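Local structure of fat acid-binding protein (Eubacterium ventriosum, 3NYI) at residues D136-V139 / R140-D144. The protein probably binds fatty acids such as stearic acid, as a lipid-binding member of the DegV family. Numbering follows the deposited sequence.
Sequences DQFV and RMLED
The guanidinium of Arg140 has Asp136 OD2 at its edge and Gln137 NE2 over one face. The edge contact is an i to i+4 salt bridge within an alpha-helix. Arg140 NE gives a hydrogen bond of 2.8 Å to Asp136 OD2, nearly in the guanidinium plane. The carboxylate stands almost upright to that plane, 89° away, and OD2 is met from above its own plane. A second bond, from Arg140 NH2 to the same OD2, is weak at 3.4 Å. A water joins these two atoms, donating to OD2 and accepting from NH2. NH2 also makes a salt bridge to Asp265 OD1. The Gln137 amide is turned only 29° from the guanidinium, and its NE2 lies 3.9 Å from Arg140 NE. The arginine chain runs extended from CG to NE, which carries the guanidinium back along the helix to Asp136. A leucine in its place would probably leave Asp136 OD2 without its charged mate and remove the salt bridge to Asp265.

The Phe138 ring is approached obliquely by two residues. Leu142 CD1 comes within 3.5 Å of Phe138 CE2, an i to i+4 apolar pair. Met141, a selenomethionine, brings its CE to 4.0 Å from Phe138 CD1. Val139 and Glu143 lie side by side, with Val139 CG1 3.5 Å from Glu143 OE2. Four backbone hydrogen bonds, from Arg140 N to Asp136 O through Glu143 N to Val139 O, link residues four apart.

All this is the last part of helix 128-143. From helix 17-23, Tyr19 OH is hydrogen-bonded to Asp136 OD1 and His23 ND1 to Glu143 OE2. Phe138 meets Phe90 of strand 87-91 edge-to-face, and with Met141 it packs on helix 148-161. Gln137, whose OE1 is hydrogen-bonded to Tyr293 N, and Arg140 touch Ile237 of strand 236-242, so this helix end contacts strands of both sheets.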
loop_
_atom_site.group_PDB
_atom_site.type_symbol
_atom_site.label_atom_id
_atom_site.label_comp_id
_atom_site.label_asym_id
_atom_site.label_seq_id
_atom_site.Cartn_x
_atom_site.Cartn_y
_atom_site.Cartn_z
ATOM N N ASP A 136 5.806 -8.681 2.712
ATOM C CA ASP A 136 6.887 -9.502 2.174
ATOM C C ASP A 136 8.043 -9.713 3.166
ATOM O O ASP A 136 8.611 -10.799 3.231
ATOM C CB ASP A 136 7.392 -8.931 0.843
ATOM C CG ASP A 136 8.432 -9.826 0.189
ATOM O OD1 ASP A 136 8.111 -11.003 -0.098
ATOM O OD2 ASP A 136 9.571 -9.352 0.002
ATOM N N GLN A 137 8.385 -8.700 3.954
ATOM C CA GLN A 137 9.394 -8.918 4.991
ATOM C C GLN A 137 8.890 -9.973 5.974
ATOM O O GLN A 137 9.638 -10.841 6.394
ATOM C CB GLN A 137 9.753 -7.624 5.722
ATOM C CG GLN A 137 10.628 -6.676 4.905
ATOM C CD GLN A 137 11.996 -7.281 4.593
ATOM O OE1 GLN A 137 12.682 -7.761 5.489
ATOM N NE2 GLN A 137 12.382 -7.274 3.316
ATOM N N PHE A 138 7.603 -9.913 6.318
ATOM C CA PHE A 138 7.022 -10.885 7.234
ATOM C C PHE A 138 7.028 -12.284 6.622
ATOM O O PHE A 138 7.389 -13.253 7.281
ATOM C CB PHE A 138 5.579 -10.487 7.612
ATOM C CG PHE A 138 5.150 -11.026 8.939
ATOM C CD1 PHE A 138 5.515 -10.374 10.108
ATOM C CD2 PHE A 138 4.412 -12.199 9.023
ATOM C CE1 PHE A 138 5.151 -10.873 11.339
ATOM C CE2 PHE A 138 4.036 -12.707 10.254
ATOM C CZ PHE A 138 4.405 -12.042 11.415
ATOM N N VAL A 139 6.621 -12.381 5.358
ATOM C CA VAL A 139 6.665 -13.651 4.632
ATOM C C VAL A 139 8.087 -14.216 4.618
ATOM O O VAL A 139 8.294 -15.412 4.849
ATOM C CB VAL A 139 6.147 -13.503 3.184
ATOM C CG1 VAL A 139 6.500 -14.746 2.355
ATOM C CG2 VAL A 139 4.636 -13.237 3.178
ATOM N N ARG A 140 9.060 -13.351 4.364
ATOM C CA ARG A 140 10.473 -13.755 4.384
ATOM C C ARG A 140 10.898 -14.318 5.739
ATOM O O ARG A 140 11.506 -15.391 5.815
ATOM C CB ARG A 140 11.379 -12.588 4.017
ATOM C CG ARG A 140 11.284 -12.136 2.575
ATOM C CD ARG A 140 12.105 -10.873 2.363
ATOM N NE ARG A 140 11.962 -10.356 1.005
ATOM C CZ ARG A 140 12.989 -10.048 0.221
ATOM N NH1 ARG A 140 14.237 -10.196 0.664
ATOM N NH2 ARG A 140 12.769 -9.590 -1.003
HETATM N N MSE A 141 10.579 -13.594 6.810
HETATM C CA MSE A 141 10.988 -14.016 8.153
HETATM C C MSE A 141 10.469 -15.394 8.517
HETATM O O MSE A 141 11.224 -16.239 9.019
HETATM C CB MSE A 141 10.606 -12.965 9.212
HETATM C CG MSE A 141 11.417 -11.664 9.077
HETATM SE SE MSE A 141 11.099 -10.379 10.524
HETATM C CE MSE A 141 9.424 -9.615 9.859
ATOM N N LEU A 142 9.184 -15.623 8.252
ATOM C CA LEU A 142 8.570 -16.911 8.525
ATOM C C LEU A 142 9.144 -18.018 7.652
ATOM O O LEU A 142 9.379 -19.116 8.131
ATOM C CB LEU A 142 7.048 -16.832 8.364
ATOM C CG LEU A 142 6.388 -15.824 9.306
ATOM C CD1 LEU A 142 4.871 -15.965 9.261
ATOM C CD2 LEU A 142 6.898 -15.994 10.731
ATOM N N GLU A 143 9.378 -17.736 6.375
ATOM C CA GLU A 143 9.981 -18.741 5.503
ATOM C C GLU A 143 11.434 -19.032 5.885
ATOM O O GLU A 143 11.914 -20.159 5.725
ATOM C CB GLU A 143 9.835 -18.347 4.028
ATOM C CG GLU A 143 8.363 -18.273 3.604
ATOM C CD GLU A 143 8.150 -18.130 2.105
ATOM O OE1 GLU A 143 9.151 -18.030 1.359
ATOM O OE2 GLU A 143 6.968 -18.119 1.682
ATOM N N ASP A 144 12.125 -18.029 6.414
ATOM C CA ASP A 144 13.506 -18.224 6.860
ATOM C C ASP A 144 13.565 -18.887 8.241
ATOM O O ASP A 144 14.642 -19.097 8.797
ATOM C CB ASP A 144 14.289 -16.901 6.853
ATOM C CG ASP A 144 14.420 -16.305 5.457
ATOM O OD1 ASP A 144 14.178 -17.042 4.477
ATOM O OD2 ASP A 144 14.763 -15.101 5.335
HETATM O O HOH W 1 10.361 -7.792 -2.030
#